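Local coordinates for protein JamJ (Lyngbya majuscula, PDB 5DOZ) that is an NADPH-binding enoyl reductase from a polyketide synthase that probably forms a cyclopropane ring in an acyl chain bound to its carrier protein, at residues 77-82 with 330-335; 43-48 with 131-136; 310-313 with 318-321. All coordinates share one frame; numbering follows the deposited sequence.

Contact 1. Residues 77-82 with 330-335; sequences GFEAVG and IGRVVV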
# COMPACT_ATOMS: atom_id res chain seq x y z
N GLY A 77 5.88 7.31 7.96
CA GLY A 77 6.13 7.38 6.52
C GLY A 77 6.79 6.14 5.94
O GLY A 77 7.95 5.86 6.24
N PHE A 78 6.05 5.42 5.10
CA PHE A 78 6.46 4.10 4.59
C PHE A 78 6.95 4.13 3.15
O PHE A 78 7.46 3.12 2.63
CB PHE A 78 5.30 3.10 4.71
CG PHE A 78 4.97 2.71 6.13
CD1 PHE A 78 5.72 1.72 6.78
CD2 PHE A 78 3.91 3.29 6.80
CE1 PHE A 78 5.41 1.35 8.08
CE2 PHE A 78 3.59 2.92 8.09
CZ PHE A 78 4.35 1.95 8.74
N GLU A 79 6.79 5.28 2.50
CA GLU A 79 7.14 5.47 1.10
C GLU A 79 7.21 6.97 0.83
O GLU A 79 6.67 7.76 1.60
CB GLU A 79 6.08 4.83 0.19
CG GLU A 79 4.65 5.18 0.59
CD GLU A 79 3.60 4.69 -0.38
OE1 GLU A 79 3.92 4.47 -1.57
OE2 GLU A 79 2.43 4.52 0.05
N ALA A 80 7.84 7.36 -0.29
CA ALA A 80 7.96 8.77 -0.68
C ALA A 80 8.51 8.92 -2.09
O ALA A 80 8.87 7.95 -2.74
CB ALA A 80 8.85 9.53 0.31
N VAL A 81 8.56 10.16 -2.56
CA VAL A 81 9.33 10.50 -3.74
C VAL A 81 10.28 11.62 -3.32
O VAL A 81 10.01 12.33 -2.36
CB VAL A 81 8.42 10.92 -4.92
CG1 VAL A 81 7.68 12.21 -4.63
CG2 VAL A 81 9.24 11.04 -6.21
N GLY A 82 11.40 11.75 -4.02
CA GLY A 82 12.35 12.81 -3.73
C GLY A 82 13.57 12.79 -4.62
O GLY A 82 13.54 12.22 -5.72
N ILE A 330 -10.98 8.61 -2.57
CA ILE A 330 -10.73 7.60 -3.59
C ILE A 330 -9.30 7.75 -4.11
O ILE A 330 -8.93 8.78 -4.67
CB ILE A 330 -11.77 7.63 -4.73
CG1 ILE A 330 -13.14 7.18 -4.20
CG2 ILE A 330 -11.33 6.75 -5.90
CD1 ILE A 330 -14.30 7.49 -5.11
N GLY A 331 -8.49 6.71 -3.89
CA GLY A 331 -7.09 6.71 -4.31
C GLY A 331 -6.14 7.02 -3.17
O GLY A 331 -6.16 6.33 -2.15
N ARG A 332 -5.33 8.06 -3.35
CA ARG A 332 -4.24 8.41 -2.44
C ARG A 332 -4.33 9.80 -1.82
O ARG A 332 -4.88 10.74 -2.41
CB ARG A 332 -2.89 8.26 -3.16
CG ARG A 332 -2.20 6.92 -2.96
CD ARG A 332 -1.57 6.88 -1.57
NE ARG A 332 -0.65 5.78 -1.34
CZ ARG A 332 -0.92 4.73 -0.56
NH1 ARG A 332 -0.00 3.79 -0.38
NH2 ARG A 332 -2.10 4.62 0.04
N VAL A 333 -3.79 9.92 -0.61
CA VAL A 333 -3.68 11.20 0.10
C VAL A 333 -2.19 11.51 0.25
O VAL A 333 -1.45 10.75 0.90
CB VAL A 333 -4.36 11.14 1.49
CG1 VAL A 333 -4.19 12.46 2.23
CG2 VAL A 333 -5.83 10.77 1.36
N VAL A 334 -1.76 12.62 -0.34
CA VAL A 334 -0.32 12.92 -0.49
C VAL A 334 0.04 14.27 0.14
O VAL A 334 -0.61 15.28 -0.12
CB VAL A 334 0.10 12.92 -1.98
CG1 VAL A 334 1.62 13.08 -2.13
CG2 VAL A 334 -0.37 11.65 -2.69
N VAL A 335 1.09 14.26 0.96
CA VAL A 335 1.59 15.46 1.60
C VAL A 335 2.83 15.98 0.88
O VAL A 335 3.78 15.22 0.65
CB VAL A 335 1.93 15.21 3.09
CG1 VAL A 335 2.54 16.46 3.72
CG2 VAL A 335 0.69 14.79 3.87
O HOH W 1 1.65 5.51 -2.64
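Glu79 and Arg332 approach each other from opposite directions in the GroES-like part of this medium-chain dehydrogenase/reductase fold. Their strands, 79-87 and 332-336, both pair antiparallel with strand 37-45, so the two side chains meet across an intervening strand, where each also touches Pro45. The pair is a worked example of how a buried ion pair can join strands that share no backbone hydrogen bonds.

The direct interaction is a salt bridge, with Glu79 OE2 2.6 Å from Arg332 NH1. As a hydrogen bond it is weak, because the N-H meets the oxygen at only 123°. The carboxylate and guanidinium planes are turned 78° apart, so the groups do not form the flat two-pronged pairing often seen between these residues.

A water supplies the second link. It donates to Glu79 OE1 at 2.7 Å and sits at the in-plane edge of the guanidinium, accepting from Arg332 NE at 2.7 Å. One carboxylate oxygen therefore takes the direct contact and the other the bridged one. The reach differs too: Glu79 runs extended beyond CG, whereas Arg332 folds at chi2 (-76°), which brings its guanidinium round to the carboxylate.

Further polar bonds hold the glutamate in its buried setting. Asn47 ND2 also binds OE2, and the backbone N of Ile137, near the start of helix 136-149, binds OE1. Helix 136-149 touches both residues through Pro138. Arg332 also belongs to the NADPH pocket, and its NH2 forms a long, weak ion pair with the cofactor phosphate oxygen O2N.

Contact 2. Residues 43-48 with 131-136; sequences AVPVNF and EAATIP. With NDP (NADPH dihydro-nicotinamide-adenine-dinucleotide phosphate), chain E.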
# COMPACT_ATOMS: atom_id res chain seq x y z
N ALA A 43 7.52 14.52 -1.42
CA ALA A 43 6.09 14.24 -1.21
C ALA A 43 5.88 12.86 -0.58
O ALA A 43 6.53 11.89 -0.98
CB ALA A 43 5.30 14.38 -2.52
N VAL A 44 4.98 12.78 0.39
CA VAL A 44 4.78 11.56 1.17
C VAL A 44 3.30 11.24 1.31
O VAL A 44 2.52 12.05 1.81
CB VAL A 44 5.38 11.67 2.60
CG1 VAL A 44 5.41 10.30 3.28
CG2 VAL A 44 6.77 12.29 2.58
N PRO A 45 2.90 10.04 0.85
CA PRO A 45 1.51 9.65 1.09
C PRO A 45 1.29 9.19 2.53
O PRO A 45 2.19 8.62 3.15
CB PRO A 45 1.27 8.52 0.08
CG PRO A 45 2.62 8.06 -0.35
CD PRO A 45 3.58 9.18 -0.13
N VAL A 46 0.10 9.48 3.05
CA VAL A 46 -0.31 8.95 4.35
C VAL A 46 -0.79 7.53 4.12
O VAL A 46 -1.63 7.28 3.26
CB VAL A 46 -1.46 9.76 4.98
CG1 VAL A 46 -1.61 9.41 6.46
CG2 VAL A 46 -1.24 11.26 4.81
N ASN A 47 -0.24 6.59 4.88
CA ASN A 47 -0.65 5.21 4.78
C ASN A 47 -1.59 4.84 5.92
O ASN A 47 -1.61 5.50 6.96
CB ASN A 47 0.57 4.28 4.73
CG ASN A 47 1.09 4.09 3.30
OD1 ASN A 47 0.57 3.26 2.55
ND2 ASN A 47 2.10 4.85 2.94
N PHE A 48 -2.38 3.79 5.71
CA PHE A 48 -3.31 3.29 6.71
C PHE A 48 -2.59 2.96 8.02
O PHE A 48 -3.09 3.25 9.10
CB PHE A 48 -4.01 2.05 6.17
CG PHE A 48 -5.20 1.62 6.96
CD1 PHE A 48 -6.47 2.09 6.65
CD2 PHE A 48 -5.06 0.72 8.01
CE1 PHE A 48 -7.57 1.68 7.37
CE2 PHE A 48 -6.17 0.31 8.74
CZ PHE A 48 -7.42 0.79 8.42
N GLU A 131 2.56 12.66 -8.93
CA GLU A 131 1.94 11.49 -9.56
C GLU A 131 2.63 10.19 -9.16
O GLU A 131 1.98 9.19 -8.86
CB GLU A 131 1.93 11.67 -11.09
CG GLU A 131 0.86 12.65 -11.58
CD GLU A 131 1.02 13.05 -13.04
OE1 GLU A 131 2.16 13.10 -13.57
OE2 GLU A 131 -0.02 13.36 -13.67
N ALA A 132 3.96 10.22 -9.16
CA ALA A 132 4.78 9.05 -8.82
C ALA A 132 4.65 8.65 -7.35
O ALA A 132 4.93 7.51 -7.00
CB ALA A 132 6.24 9.33 -9.16
N ALA A 133 4.25 9.59 -6.50
CA ALA A 133 4.01 9.33 -5.09
C ALA A 133 2.82 8.40 -4.83
O ALA A 133 2.71 7.84 -3.73
CB ALA A 133 3.83 10.64 -4.33
N THR A 134 1.95 8.22 -5.83
CA THR A 134 0.80 7.32 -5.71
C THR A 134 1.11 5.86 -6.09
O THR A 134 0.22 5.01 -6.07
CB THR A 134 -0.40 7.78 -6.58
OG1 THR A 134 -0.08 7.59 -7.97
CG2 THR A 134 -0.76 9.25 -6.32
N ILE A 135 2.37 5.58 -6.43
CA ILE A 135 2.73 4.28 -7.01
C ILE A 135 3.22 3.18 -6.05
O ILE A 135 2.67 2.09 -6.04
CB ILE A 135 3.72 4.45 -8.20
CG1 ILE A 135 3.01 5.13 -9.38
CG2 ILE A 135 4.30 3.10 -8.63
CD1 ILE A 135 3.91 5.42 -10.56
N PRO A 136 4.26 3.47 -5.23
CA PRO A 136 5.03 2.38 -4.59
C PRO A 136 4.21 1.35 -3.80
O PRO A 136 4.01 0.24 -4.29
CB PRO A 136 6.01 3.13 -3.68
CG PRO A 136 6.17 4.46 -4.33
CD PRO A 136 4.80 4.79 -4.86
PA NDP E . -6.83 2.99 2.57
O1A NDP E . -7.07 3.75 3.86
O2A NDP E . -6.57 3.74 1.29
O5B NDP E . -8.10 2.05 2.29
C5B NDP E . -9.05 1.74 3.30
C4B NDP E . -10.37 1.49 2.60
O4B NDP E . -11.16 0.58 3.38
C3B NDP E . -11.22 2.75 2.43
O3B NDP E . -11.03 3.36 1.15
C2B NDP E . -12.63 2.24 2.53
O2B NDP E . -13.11 2.02 1.21
C1B NDP E . -12.54 0.88 3.20
N9A NDP E . -13.20 0.88 4.52
C8A NDP E . -13.11 1.83 5.46
N7A NDP E . -13.85 1.50 6.54
C5A NDP E . -14.43 0.31 6.29
C6A NDP E . -15.33 -0.62 7.00
N6A NDP E . -15.78 -0.33 8.25
N1A NDP E . -15.69 -1.77 6.37
C2A NDP E . -15.26 -2.07 5.14
N3A NDP E . -14.44 -1.27 4.44
C4A NDP E . -14.00 -0.09 4.95
O3 NDP E . -5.68 1.90 2.83
PN NDP E . -4.81 1.12 1.71
O1N NDP E . -5.63 0.91 0.47
O2N NDP E . -3.47 1.79 1.60
O5D NDP E . -4.58 -0.32 2.39
C5D NDP E . -5.68 -1.15 2.78
C4D NDP E . -5.24 -2.13 3.87
O4D NDP E . -4.10 -2.89 3.46
C3D NDP E . -4.83 -1.44 5.15
O3D NDP E . -5.30 -2.23 6.23
C2D NDP E . -3.32 -1.43 5.11
O2D NDP E . -2.70 -1.36 6.40
C1D NDP E . -3.02 -2.73 4.38
N1N NDP E . -1.75 -2.69 3.66
C2N NDP E . -0.93 -3.75 3.78
C3N NDP E . 0.16 -3.93 2.93
C7N NDP E . 0.90 -5.24 2.94
O7N NDP E . 2.07 -5.29 2.62
N7N NDP E . 0.24 -6.34 3.31
C4N NDP E . 0.67 -2.76 2.11
C5N NDP E . -0.36 -1.73 1.97
C6N NDP E . -1.47 -1.69 2.80
P2B NDP E . -14.68 1.99 0.90
O1X NDP E . -15.20 3.33 1.38
O2X NDP E . -14.70 1.80 -0.58
O3X NDP E . -15.20 0.81 1.68
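Glu131 O is held by two donors of one residue, the hydroxyl and the backbone N-H of Thr134, and the bend so fixed lays Ala133 against Ala43 and Pro45. The hydroxyl bond is the shorter, Thr134 OG1 to Glu131 O at 2.8 Å, and its donor lies nearly on the line of the C=O bond (161°). Thr134 N reaches the same oxygen at 3.2 Å. Thr134 OG1 is used a second time, accepting from the backbone N of Leu307. A type I turn overlaps this bend, with Ile135 N bonded to Ala132 O at 3.3 Å.

The meeting across the segments is apolar and small. Ala133 CB faces Ala43 CB at 4.4 Å, methyl to methyl, while the pyrrolidine ring of Pro45 brings its CG to 3.4 Å from Ala133 O. No hydrogen bond crosses, so the turn at the end of this helical segment, from Ala132 to Ile135, lies against strand 37-45 of the GroES-like domain by van der Waals contact. Strands 79-87 and 332-336 pair with that strand, Val81 and Val334 both touching Ala43.

Beyond its last strand residues the segment runs to Phe48, at the start of helix 48-54, and there it meets the cofactor. With CG anti to the backbone N (chi1 -167°), the phenyl ring lies beside the nicotinamide-side ribose and the diphosphate. Ribose hydroxyl O3D stands over one face, 3.5 Å from Phe48 CD2, whereas phosphate oxygen O1A lies in the ring plane at the edge, 3.3 Å from Phe48 CD1.

Contact 3. Residues 310-313 with 318-321; sequences KTFP and VEAF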
# COMPACT_ATOMS: atom_id res chain seq x y z
N LYS A 310 -5.65 13.38 -3.66
CA LYS A 310 -5.81 14.71 -3.09
C LYS A 310 -4.50 15.09 -2.40
O LYS A 310 -3.83 14.24 -1.81
CB LYS A 310 -6.98 14.73 -2.09
CG LYS A 310 -7.26 16.09 -1.48
CD LYS A 310 -8.57 16.12 -0.68
CE LYS A 310 -8.73 17.48 0.00
NZ LYS A 310 -10.09 17.70 0.58
N THR A 311 -4.16 16.38 -2.47
CA THR A 311 -2.91 16.91 -1.91
C THR A 311 -3.16 17.81 -0.70
O THR A 311 -4.10 18.60 -0.70
CB THR A 311 -2.14 17.71 -2.98
OG1 THR A 311 -1.59 16.81 -3.95
CG2 THR A 311 -1.01 18.52 -2.37
N PHE A 312 -2.30 17.67 0.31
CA PHE A 312 -2.25 18.56 1.47
C PHE A 312 -0.84 19.16 1.63
O PHE A 312 0.15 18.47 1.38
CB PHE A 312 -2.59 17.79 2.75
CG PHE A 312 -4.04 17.38 2.86
CD1 PHE A 312 -4.49 16.19 2.30
CD2 PHE A 312 -4.95 18.18 3.55
CE1 PHE A 312 -5.82 15.81 2.41
CE2 PHE A 312 -6.28 17.81 3.66
CZ PHE A 312 -6.72 16.62 3.09
N PRO A 313 -0.74 20.44 2.05
CA PRO A 313 0.58 20.97 2.43
C PRO A 313 1.03 20.39 3.77
O PRO A 313 0.19 19.95 4.56
CB PRO A 313 0.34 22.48 2.55
CG PRO A 313 -1.12 22.62 2.82
CD PRO A 313 -1.80 21.46 2.15
N VAL A 318 -2.10 17.14 10.22
CA VAL A 318 -3.17 16.59 11.05
C VAL A 318 -4.44 16.36 10.22
O VAL A 318 -5.01 15.26 10.24
CB VAL A 318 -3.46 17.48 12.29
CG1 VAL A 318 -4.69 17.00 13.05
CG2 VAL A 318 -2.26 17.51 13.23
N GLU A 319 -4.84 17.37 9.45
CA GLU A 319 -6.03 17.27 8.61
C GLU A 319 -5.81 16.35 7.39
O GLU A 319 -6.78 15.81 6.84
CB GLU A 319 -6.52 18.68 8.20
CG GLU A 319 -7.89 18.76 7.52
CD GLU A 319 -8.95 17.81 8.10
OE1 GLU A 319 -9.54 18.12 9.16
OE2 GLU A 319 -9.21 16.77 7.46
N ALA A 320 -4.56 16.15 6.99
CA ALA A 320 -4.24 15.14 5.99
C ALA A 320 -4.49 13.74 6.56
O ALA A 320 -5.11 12.91 5.90
CB ALA A 320 -2.81 15.28 5.49
N PHE A 321 -4.00 13.50 7.78
CA PHE A 321 -4.26 12.25 8.52
C PHE A 321 -5.75 12.03 8.77
O PHE A 321 -6.27 10.96 8.49
CB PHE A 321 -3.52 12.24 9.86
CG PHE A 321 -2.15 11.61 9.82
CD1 PHE A 321 -1.10 12.21 9.13
CD2 PHE A 321 -1.90 10.43 10.53
CE1 PHE A 321 0.17 11.62 9.11
CE2 PHE A 321 -0.64 9.84 10.52
CZ PHE A 321 0.40 10.45 9.82
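Phe312 turns one face of its ring onto the backbone and methyl of Ala320, a contact inside a beta-alpha-beta crossover in which strand 309-313 leads through helix 317-326 to strand 332-336. The two strands are parallel neighbours, and the contact illustrates how an aromatic ring can fill the space between strand and connecting helix.

The ring is presented almost squarely. Ala320 CA lies 3.7 Å from the centroid of the Phe312 ring and only 6° off its normal, a CH-pi contact over the centre of the face. The methyl group is shifted toward the root of the side chain, with Ala320 CB 3.6 Å from Phe312 CG. A small residue at this point of the helix thus allows the aromatic face to come right up to the helix backbone. The first torsion of Phe312 (chi1 -71°) places CG anti to its own carbonyl carbon and sets the ring face against Ala320.

At the other end of the ring the preceding residue takes over. Glu319 O comes to 3.8 Å from Phe312 CE2, approaching obliquely, and the aliphatic part of the glutamate adds a looser touch, with CG 4.3 Å from Phe312 CE2. The carboxylate makes a long, weak ion pair with Arg326.

Neighbours continue the apolar layer: the ring of Tyr323 meets that of Phe312 with planes at about 60°, Val333 packs against Phe312, and Val335 against Ala320. On the helix, Phe321 points away from the strand and touches Asp50 and Ile51 of helix 48-54. Closest to the strand backbone, Phe312 CB lies 3.7 Å from Ala320 CB.

How the contacts relate
Contacts 1 and 2 are almost superposed, their centres about 2 Å apart, because strand 37-45 in contact 2 runs between the two strands of contact 1; Val44 N bonds to Val335 O at 2.7 Å. Contact 3 lies about 10 Å from contact 1, centre to centre, on the next strand of the same sheet, where Val334 N meets Lys310 O at 3.0 Å. A lighter touch, Val46 CG1 to Phe321 CE1 at 3.9 Å, joins contacts 2 and 3. Contacts 1 and 2 both reach the NADPH pocket, the Arg332 side chain coming within about 4 Å of the cofactor, whereas the Phe312 side chain stays about 12 Å from it.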